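Local coordinates for protein carbohydrate esterase family 2 (CE2) (Chaetomium olivicolor, PDB 4XVH) that probably removes acetyl groups from xylan or related plant polysaccharides, as a serine esterase of the SGNH type joined to a beta-sandwich domain, at residues Ser43-Ile48 and Arg80-Pro85; Ser202-Ala207 and Lys244-Ala249; His250-Asn255 and Ala324-Trp329. One frame throughout, in Å; residues are numbered along the deposited sequence.

In the fold
The three contacts follow one another along the chain, each closing before the next opens. Contact 1 belongs to the N-terminal beta-sandwich, on strands 44-48 and 73-81. Contacts 2 and 3 belong to the Rossmann-like esterase domain. Contact 2 joins the loops that lead into the parallel strands 207-211 and 250-254. Contact 3 sets strand 250-254 against the C-terminal helix 309-327. The centres of contacts 2 and 3 lie about 13 Å apart and the two touch, with D206 and A207 meeting H250 and F252. Centre to centre, contact 1 lies about 25 Å from contact 2 and about 26 Å from contact 3. The beta-sandwich thus comes first, and the last helix packs on the esterase sheet.

Contact 1: residues Ser43-Ile48 and Arg80-Pro85; sequences SVDLVI and RRRSEP
D45 and R82 form the salt bridge of this contact. NH1 of R82 gives a hydrogen bond to OD1 of D45 at 3.0 Å. It meets the carboxylate on the syn side, and the bond lies close to the plane of the guanidinium. The two planes are 46° apart, and the bridge runs through OD1. The arginine chain bends about its CG-CD bond (chi3 60°), which turns NE toward S43 OG, and its CD passes between OD1 of D45 and OG of S43. S43 OG sits at the guanidinium edge, where NE reaches it in a weak bond of 3.2 Å.

Backbone bonds join the strands. D45 and R80 are an antiparallel hydrogen-bonded pair, with D45 N to R80 O at 2.8 Å and R80 N to D45 O at 3.0 Å. V44 and R81 form the next, non-hydrogen-bonded pair. There CA of V44 makes a CH...O contact with R80 O at 3.3 Å. Beyond the regular pairing, N of R82 bonds to O of S43 at 2.9 Å. The side chain of S83 then takes over from the backbone: its OG accepts the N-H of S43 at 3.1 Å.

Apolar contact is slight. CG1 of V44 rests near CA of R81.

Outside the two segments, NH2 of R82 makes a second salt bridge with D126 and a hydrogen bond to O of A136, while S43 OG bonds to A135 O.

The chemistry is that of a buried arginine with salt bridges to D45 and D126, and a long, weak ion pair to D139. D45 belongs to the beta-sandwich and D126 to the esterase sequence. R82 thus ties the end of an antiparallel strand pair to the esterase part, and the nearby carboxylates would probably stabilise its charge.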
loop_
_atom_site.group_PDB
_atom_site.type_symbol
_atom_site.label_atom_id
_atom_site.label_comp_id
_atom_site.label_asym_id
_atom_site.label_seq_id
_atom_site.Cartn_x
_atom_site.Cartn_y
_atom_site.Cartn_z
ATOM N N SER A 43 -4.638 11.973 5.164
ATOM C CA SER A 43 -6.016 12.033 4.666
ATOM C C SER A 43 -6.581 10.638 4.724
ATOM O O SER A 43 -5.838 9.665 4.683
ATOM C CB SER A 43 -6.116 12.606 3.247
ATOM O OG SER A 43 -5.520 11.766 2.289
ATOM N N VAL A 44 -7.892 10.563 4.853
ATOM C CA VAL A 44 -8.577 9.304 4.994
ATOM C C VAL A 44 -9.808 9.356 4.130
ATOM O O VAL A 44 -10.331 10.458 3.845
ATOM C CB VAL A 44 -9.017 9.026 6.478
ATOM C CG1 VAL A 44 -7.817 8.983 7.429
ATOM C CG2 VAL A 44 -10.026 10.096 6.923
ATOM N N ASP A 45 -10.260 8.173 3.724
ATOM C CA ASP A 45 -11.593 7.958 3.161
ATOM C C ASP A 45 -12.521 7.492 4.262
ATOM O O ASP A 45 -12.185 6.531 4.962
ATOM C CB ASP A 45 -11.572 6.876 2.078
ATOM C CG ASP A 45 -11.096 7.372 0.740
ATOM O OD1 ASP A 45 -10.819 8.587 0.587
ATOM O OD2 ASP A 45 -11.047 6.531 -0.189
ATOM N N LEU A 46 -13.694 8.097 4.390
ATOM C CA LEU A 46 -14.704 7.571 5.314
ATOM C C LEU A 46 -15.873 7.076 4.471
ATOM O O LEU A 46 -16.475 7.874 3.722
ATOM C CB LEU A 46 -15.143 8.657 6.316
ATOM C CG LEU A 46 -16.203 8.218 7.336
ATOM C CD1 LEU A 46 -15.579 7.298 8.386
ATOM C CD2 LEU A 46 -16.831 9.449 7.975
ATOM N N VAL A 47 -16.175 5.778 4.538
ATOM C CA VAL A 47 -17.211 5.201 3.689
ATOM C C VAL A 47 -18.388 4.771 4.568
ATOM O O VAL A 47 -18.228 3.962 5.481
ATOM C CB VAL A 47 -16.693 4.001 2.858
ATOM C CG1 VAL A 47 -17.863 3.224 2.270
ATOM C CG2 VAL A 47 -15.737 4.502 1.735
ATOM N N ILE A 48 -19.554 5.354 4.302
ATOM C CA ILE A 48 -20.740 5.123 5.108
ATOM C C ILE A 48 -21.769 4.339 4.300
ATOM O O ILE A 48 -22.108 4.749 3.171
ATOM C CB ILE A 48 -21.365 6.468 5.564
ATOM C CG1 ILE A 48 -20.301 7.351 6.209
ATOM C CG2 ILE A 48 -22.531 6.240 6.528
ATOM C CD1 ILE A 48 -19.755 6.712 7.553
ATOM N N ARG A 80 -10.432 4.339 5.956
ATOM C CA ARG A 80 -9.127 3.923 5.477
ATOM C C ARG A 80 -8.181 5.076 5.165
ATOM O O ARG A 80 -8.599 6.064 4.553
ATOM C CB ARG A 80 -9.293 3.065 4.251
ATOM C CG ARG A 80 -9.606 1.618 4.619
ATOM C CD ARG A 80 -9.639 0.851 3.387
ATOM N NE ARG A 80 -10.069 -0.544 3.514
ATOM C CZ ARG A 80 -9.301 -1.554 3.915
ATOM N NH1 ARG A 80 -8.074 -1.335 4.361
ATOM N NH2 ARG A 80 -9.783 -2.787 3.903
ATOM N N ARG A 81 -6.944 4.978 5.608
ATOM C CA ARG A 81 -5.932 5.955 5.328
ATOM C C ARG A 81 -5.619 5.987 3.847
ATOM O O ARG A 81 -5.311 5.008 3.277
ATOM C CB ARG A 81 -4.639 5.601 6.031
ATOM C CG ARG A 81 -4.194 6.512 7.125
ATOM C CD ARG A 81 -3.060 5.889 7.885
ATOM N NE ARG A 81 -1.711 6.300 7.587
ATOM C CZ ARG A 81 -1.247 7.522 7.683
ATOM N NH1 ARG A 81 -2.050 8.507 7.923
ATOM N NH2 ARG A 81 0.002 7.757 7.464
ATOM N N ARG A 82 -5.600 7.164 3.288
ATOM C CA ARG A 82 -5.210 7.356 1.894
ATOM C C ARG A 82 -3.689 7.529 1.755
ATOM O O ARG A 82 -3.120 7.261 0.688
ATOM C CB ARG A 82 -5.884 8.624 1.327
ATOM C CG ARG A 82 -7.400 8.561 1.234
ATOM C CD ARG A 82 -7.997 9.948 1.209
ATOM N NE ARG A 82 -7.548 10.772 0.086
ATOM C CZ ARG A 82 -8.085 10.739 -1.144
ATOM N NH1 ARG A 82 -9.105 9.930 -1.431
ATOM N NH2 ARG A 82 -7.622 11.555 -2.098
ATOM N N SER A 83 -3.061 8.043 2.821
ATOM C CA SER A 83 -1.707 8.580 2.754
ATOM C C SER A 83 -0.697 7.753 3.536
ATOM O O SER A 83 -1.029 6.677 4.056
ATOM C CB SER A 83 -1.687 10.036 3.268
ATOM O OG SER A 83 -2.214 10.111 4.585
ATOM N N GLU A 84 0.528 8.261 3.663
ATOM C CA GLU A 84 1.638 7.403 4.098
ATOM C C GLU A 84 2.401 7.973 5.304
ATOM O O GLU A 84 2.284 9.157 5.620
ATOM C CB GLU A 84 2.604 7.186 2.921
ATOM C CG GLU A 84 3.372 8.483 2.560
ATOM C CD GLU A 84 4.345 8.269 1.410
ATOM O OE1 GLU A 84 5.328 7.498 1.600
ATOM O OE2 GLU A 84 4.101 8.850 0.323
ATOM N N PRO A 85 3.191 7.130 5.973
ATOM C CA PRO A 85 3.857 7.576 7.200
ATOM C C PRO A 85 4.770 8.781 7.015
ATOM O O PRO A 85 4.916 9.570 7.951
ATOM C CB PRO A 85 4.684 6.353 7.632
ATOM C CG PRO A 85 4.315 5.244 6.734
ATOM C CD PRO A 85 3.272 5.673 5.777
#

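Contact 2: residues Ser202-Ala207 and Lys244-Ala249; sequences SWSPDA and KHYPRA
The hydroxyl of Y246 and the carbonyl of W203 share water 1. The water lies 2.6 Å from Y246 OH and donates to W203 O at 3.0 Å. Water 2 joins S204 OG, at 2.7 Å, to the carbonyl of H245, and water 3 links the carbonyls of D206 and R248. Three waters bridge the two loops.

The apolar core is P205 against Y246. CB of Y246 points toward segment 202-207, and chi1 of -50° sets CG anti to the carbonyl carbon. CD of P205 stands over the centre of the tyrosine ring, 3.3 Å from the centroid and 8° off the ring normal, a close CH-pi contact. At the far end of the ring, Y246 OH meets the edge of the W203 indole at CD1, 3.6 Å away. The indole NE1 bonds to D113. CB of A249 packs on P205 O at 3.4 Å, and the type I turn Y246-A249 brings it there.

Both loops run into the parallel sheet. Segment 202-207 leads into strand 207-211, and segment 244-249 carries the chain from helix 228-243 into strand 250-254. W203 and Y246 also pack on strand 111-116, while D206 touches helix 309-327.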
loop_
_atom_site.group_PDB
_atom_site.type_symbol
_atom_site.label_atom_id
_atom_site.label_comp_id
_atom_site.label_asym_id
_atom_site.label_seq_id
_atom_site.Cartn_x
_atom_site.Cartn_y
_atom_site.Cartn_z
ATOM N N SER A 202 -3.088 -14.792 12.966
ATOM C CA SER A 202 -4.390 -14.275 12.538
ATOM C C SER A 202 -4.304 -13.662 11.138
ATOM O O SER A 202 -5.333 -13.515 10.432
ATOM C CB SER A 202 -4.924 -13.237 13.544
ATOM O OG SER A 202 -3.988 -12.191 13.829
ATOM N N TRP A 203 -3.091 -13.329 10.705
ATOM C CA TRP A 203 -2.908 -12.742 9.364
ATOM C C TRP A 203 -1.937 -13.630 8.586
ATOM O O TRP A 203 -0.766 -13.766 8.959
ATOM C CB TRP A 203 -2.386 -11.283 9.451
ATOM C CG TRP A 203 -2.187 -10.585 8.087
ATOM C CD1 TRP A 203 -0.987 -10.274 7.490
ATOM C CD2 TRP A 203 -3.211 -10.120 7.187
ATOM N NE1 TRP A 203 -1.207 -9.653 6.269
ATOM C CE2 TRP A 203 -2.557 -9.539 6.062
ATOM C CE3 TRP A 203 -4.613 -10.132 7.218
ATOM C CZ2 TRP A 203 -3.255 -9.000 4.982
ATOM C CZ3 TRP A 203 -5.312 -9.585 6.144
ATOM C CH2 TRP A 203 -4.633 -9.037 5.033
ATOM N N SER A 204 -2.421 -14.232 7.507
ATOM C CA SER A 204 -1.625 -15.197 6.774
ATOM C C SER A 204 -1.935 -15.066 5.282
ATOM O O SER A 204 -2.820 -15.761 4.764
ATOM C CB SER A 204 -1.925 -16.627 7.270
ATOM O OG SER A 204 -1.069 -17.564 6.626
ATOM N N PRO A 205 -1.223 -14.163 4.594
ATOM C CA PRO A 205 -1.573 -13.824 3.217
ATOM C C PRO A 205 -1.549 -15.012 2.274
ATOM O O PRO A 205 -0.592 -15.806 2.276
ATOM C CB PRO A 205 -0.495 -12.822 2.815
ATOM C CG PRO A 205 -0.056 -12.197 4.081
ATOM C CD PRO A 205 -0.224 -13.234 5.171
ATOM N N ASP A 206 -2.603 -15.113 1.473
ATOM C CA ASP A 206 -2.644 -16.063 0.381
ATOM C C ASP A 206 -1.725 -15.617 -0.737
ATOM O O ASP A 206 -1.167 -16.441 -1.487
ATOM C CB ASP A 206 -4.054 -16.188 -0.169
ATOM C CG ASP A 206 -5.047 -16.546 0.887
ATOM O OD1 ASP A 206 -5.281 -17.752 1.074
ATOM O OD2 ASP A 206 -5.614 -15.629 1.512
ATOM N N ALA A 207 -1.589 -14.301 -0.844
ATOM C CA ALA A 207 -0.811 -13.701 -1.906
ATOM C C ALA A 207 -0.008 -12.546 -1.343
ATOM O O ALA A 207 -0.503 -11.802 -0.492
ATOM C CB ALA A 207 -1.725 -13.203 -3.027
ATOM N N LYS A 244 9.617 -17.329 5.338
ATOM C CA LYS A 244 9.828 -17.781 6.717
ATOM C C LYS A 244 8.515 -17.670 7.506
ATOM O O LYS A 244 8.223 -18.493 8.383
ATOM C CB LYS A 244 10.931 -16.964 7.401
ATOM C CG LYS A 244 12.339 -17.324 6.944
ATOM C CD LYS A 244 13.417 -16.569 7.749
ATOM C CE LYS A 244 14.782 -17.299 7.717
ATOM N NZ LYS A 244 15.935 -16.480 7.204
ATOM N N HIS A 245 7.713 -16.650 7.180
ATOM C CA HIS A 245 6.458 -16.436 7.897
ATOM C C HIS A 245 5.242 -16.977 7.158
ATOM O O HIS A 245 4.317 -17.492 7.768
ATOM C CB HIS A 245 6.266 -14.950 8.173
ATOM C CG HIS A 245 7.412 -14.332 8.915
ATOM N ND1 HIS A 245 7.709 -14.655 10.224
ATOM C CD2 HIS A 245 8.348 -13.434 8.525
ATOM C CE1 HIS A 245 8.766 -13.968 10.613
ATOM N NE2 HIS A 245 9.176 -13.221 9.601
ATOM N N TYR A 246 5.245 -16.833 5.836
ATOM C CA TYR A 246 4.109 -17.226 5.023
ATOM C C TYR A 246 4.553 -18.222 3.952
ATOM O O TYR A 246 4.567 -17.907 2.766
ATOM C CB TYR A 246 3.464 -15.993 4.367
ATOM C CG TYR A 246 3.160 -14.842 5.312
ATOM C CD1 TYR A 246 2.570 -15.058 6.562
ATOM C CD2 TYR A 246 3.441 -13.533 4.941
ATOM C CE1 TYR A 246 2.283 -13.977 7.423
ATOM C CE2 TYR A 246 3.173 -12.466 5.789
ATOM C CZ TYR A 246 2.588 -12.695 7.024
ATOM O OH TYR A 246 2.309 -11.610 7.843
ATOM N N PRO A 247 4.933 -19.424 4.372
ATOM C CA PRO A 247 5.537 -20.375 3.428
ATOM C C PRO A 247 4.619 -20.797 2.281
ATOM O O PRO A 247 5.113 -21.221 1.237
ATOM C CB PRO A 247 5.860 -21.588 4.306
ATOM C CG PRO A 247 4.942 -21.466 5.454
ATOM C CD PRO A 247 4.726 -20.006 5.704
ATOM N N ARG A 248 3.311 -20.716 2.478
ATOM C CA ARG A 248 2.386 -21.181 1.446
ATOM C C ARG A 248 1.947 -20.048 0.508
ATOM O O ARG A 248 1.186 -20.273 -0.412
ATOM C CB ARG A 248 1.144 -21.810 2.082
ATOM C CG ARG A 248 1.392 -23.086 2.907
ATOM C CD ARG A 248 0.128 -23.467 3.716
ATOM N NE ARG A 248 -0.222 -22.470 4.744
ATOM C CZ ARG A 248 -1.159 -21.520 4.624
ATOM N NH1 ARG A 248 -1.878 -21.399 3.503
ATOM N NH2 ARG A 248 -1.377 -20.675 5.632
ATOM N N ALA A 249 2.383 -18.822 0.747
ATOM C CA ALA A 249 1.859 -17.726 -0.081
ATOM C C ALA A 249 2.387 -17.799 -1.505
ATOM O O ALA A 249 3.522 -18.243 -1.720
ATOM C CB ALA A 249 2.232 -16.369 0.524
HETATM O O HOH W 1 1.223 -11.861 10.213
HETATM O O HOH W 2 1.219 -18.217 7.937
HETATM O O HOH W 3 -1.536 -19.163 -1.147
#

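Contact 3: residues His250-Asn255 and Ala324-Trp329; sequences HFFLLN and AAALGW
F252 and A326 make the tight part of this contact. The methyl CB of A326 lies at the edge of the phenylalanine ring, near its plane, 3.5 Å from CZ and 3.7 Å from CE2. CD1 of L327 also comes to this edge, 3.8 Å from CZ. The rim of the ring therefore points into the notch between two side chains of the helix. CB of F252 points toward the helix, and chi1 of -63° sets CG anti to the carbonyl carbon. The F252 ring also stacks with H290 of strand 289-292. An alanine at F252 would probably leave A326 CB and L327 CD1 facing a gap and deprive H290 of its stacked ring.

The H250 side is looser and partly exposed. CD1 of L327 is 4.0 Å from CB of H250, and the two side chains lie alongside each other, running opposite ways. The imidazole stands 4.0 Å from A326 O at CE1, and ND1 is 4.1 Å from A326 CB. The polar partner of ND1 is again H290.

The contact is plain packing of the C-terminal helix 309-327 on a strand of the parallel sheet. On the other face of that strand, F251 packs on helix 228-243 and L253 on helix 270-285. Such layering is characteristic of the three-layer alpha/beta/alpha fold of SGNH hydrolases.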
loop_
_atom_site.group_PDB
_atom_site.type_symbol
_atom_site.label_atom_id
_atom_site.label_comp_id
_atom_site.label_asym_id
_atom_site.label_seq_id
_atom_site.Cartn_x
_atom_site.Cartn_y
_atom_site.Cartn_z
ATOM N N HIS A 250 1.587 -17.341 -2.470
ATOM C CA HIS A 250 2.112 -17.074 -3.803
ATOM C C HIS A 250 2.622 -15.638 -3.874
ATOM O O HIS A 250 2.048 -14.737 -3.254
ATOM C CB HIS A 250 1.053 -17.310 -4.875
ATOM C CG HIS A 250 0.804 -18.763 -5.138
ATOM N ND1 HIS A 250 1.054 -19.356 -6.354
ATOM C CD2 HIS A 250 0.351 -19.749 -4.326
ATOM C CE1 HIS A 250 0.778 -20.649 -6.281
ATOM N NE2 HIS A 250 0.329 -20.908 -5.067
ATOM N N PHE A 251 3.701 -15.431 -4.629
ATOM C CA PHE A 251 4.302 -14.102 -4.720
ATOM C C PHE A 251 4.146 -13.536 -6.132
ATOM O O PHE A 251 4.369 -14.251 -7.136
ATOM C CB PHE A 251 5.790 -14.172 -4.306
ATOM C CG PHE A 251 5.976 -14.430 -2.833
ATOM C CD1 PHE A 251 5.755 -15.699 -2.315
ATOM C CD2 PHE A 251 6.284 -13.380 -1.967
ATOM C CE1 PHE A 251 5.894 -15.956 -0.969
ATOM C CE2 PHE A 251 6.423 -13.600 -0.618
ATOM C CZ PHE A 251 6.216 -14.897 -0.102
ATOM N N PHE A 252 3.785 -12.257 -6.195
ATOM C CA PHE A 252 3.515 -11.554 -7.439
ATOM C C PHE A 252 4.469 -10.375 -7.547
ATOM O O PHE A 252 4.333 -9.370 -6.831
ATOM C CB PHE A 252 2.032 -11.143 -7.485
ATOM C CG PHE A 252 1.124 -12.348 -7.472
ATOM C CD1 PHE A 252 0.757 -12.938 -6.259
ATOM C CD2 PHE A 252 0.781 -12.994 -8.654
ATOM C CE1 PHE A 252 -0.005 -14.105 -6.221
ATOM C CE2 PHE A 252 -0.011 -14.190 -8.613
ATOM C CZ PHE A 252 -0.398 -14.719 -7.392
ATOM N N LEU A 253 5.444 -10.526 -8.440
ATOM C CA LEU A 253 6.547 -9.581 -8.601
ATOM C C LEU A 253 6.344 -8.719 -9.841
ATOM O O LEU A 253 6.317 -9.217 -10.969
ATOM C CB LEU A 253 7.880 -10.338 -8.687
ATOM C CG LEU A 253 8.120 -11.405 -7.609
ATOM C CD1 LEU A 253 9.553 -11.993 -7.679
ATOM C CD2 LEU A 253 7.860 -10.915 -6.200
ATOM N N LEU A 254 6.176 -7.429 -9.634
ATOM C CA LEU A 254 5.824 -6.530 -10.736
ATOM C C LEU A 254 6.992 -5.664 -11.173
ATOM O O LEU A 254 7.785 -5.223 -10.354
ATOM C CB LEU A 254 4.673 -5.590 -10.340
ATOM C CG LEU A 254 3.225 -6.092 -10.335
ATOM C CD1 LEU A 254 2.968 -7.129 -9.238
ATOM C CD2 LEU A 254 2.258 -4.860 -10.194
ATOM N N ASN A 255 7.062 -5.376 -12.466
ATOM C CA ASN A 255 7.982 -4.378 -12.928
ATOM C C ASN A 255 7.276 -3.007 -12.883
ATOM O O ASN A 255 6.088 -2.890 -12.520
ATOM C CB ASN A 255 8.494 -4.727 -14.334
ATOM C CG ASN A 255 7.376 -4.956 -15.311
ATOM O OD1 ASN A 255 6.232 -4.671 -15.005
ATOM N ND2 ASN A 255 7.703 -5.470 -16.503
ATOM N N ALA A 324 -5.871 -14.409 -9.173
ATOM C CA ALA A 324 -6.985 -15.360 -9.275
ATOM C C ALA A 324 -6.527 -16.614 -10.004
ATOM O O ALA A 324 -6.855 -17.736 -9.578
ATOM C CB ALA A 324 -8.230 -14.736 -10.006
ATOM N N ALA A 325 -5.804 -16.434 -11.112
ATOM C CA ALA A 325 -5.382 -17.588 -11.925
ATOM C C ALA A 325 -4.451 -18.475 -11.116
ATOM O O ALA A 325 -4.556 -19.709 -11.125
ATOM C CB ALA A 325 -4.686 -17.128 -13.187
ATOM N N ALA A 326 -3.516 -17.830 -10.424
ATOM C CA ALA A 326 -2.535 -18.552 -9.629
ATOM C C ALA A 326 -3.182 -19.318 -8.482
ATOM O O ALA A 326 -2.738 -20.417 -8.141
ATOM C CB ALA A 326 -1.471 -17.584 -9.074
ATOM N N LEU A 327 -4.220 -18.735 -7.880
ATOM C CA LEU A 327 -4.785 -19.283 -6.633
ATOM C C LEU A 327 -6.034 -20.136 -6.863
ATOM O O LEU A 327 -6.546 -20.744 -5.930
ATOM C CB LEU A 327 -5.117 -18.153 -5.663
ATOM C CG LEU A 327 -3.908 -17.619 -4.868
ATOM C CD1 LEU A 327 -2.839 -17.106 -5.768
ATOM C CD2 LEU A 327 -4.315 -16.499 -4.045
ATOM N N GLY A 328 -6.534 -20.153 -8.097
ATOM C CA GLY A 328 -7.760 -20.869 -8.418
ATOM C C GLY A 328 -8.994 -20.123 -7.912
ATOM O O GLY A 328 -9.988 -20.727 -7.540
ATOM N N TRP A 329 -8.911 -18.802 -7.875
ATOM C CA TRP A 329 -10.034 -17.955 -7.475
ATOM C C TRP A 329 -10.772 -17.407 -8.707
ATOM O O TRP A 329 -11.791 -16.732 -8.612
ATOM C CB TRP A 329 -9.537 -16.788 -6.629
ATOM C CG TRP A 329 -8.934 -17.117 -5.276
ATOM C CD1 TRP A 329 -8.994 -18.287 -4.592
ATOM C CD2 TRP A 329 -8.178 -16.214 -4.465
ATOM N NE1 TRP A 329 -8.332 -18.166 -3.368
ATOM C CE2 TRP A 329 -7.830 -16.899 -3.270
ATOM C CE3 TRP A 329 -7.789 -14.887 -4.615
ATOM C CZ2 TRP A 329 -7.099 -16.299 -2.259
ATOM C CZ3 TRP A 329 -7.051 -14.285 -3.586
ATOM C CH2 TRP A 329 -6.709 -15.002 -2.439
ATOM O OXT TRP A 329 -10.327 -17.621 -9.842
#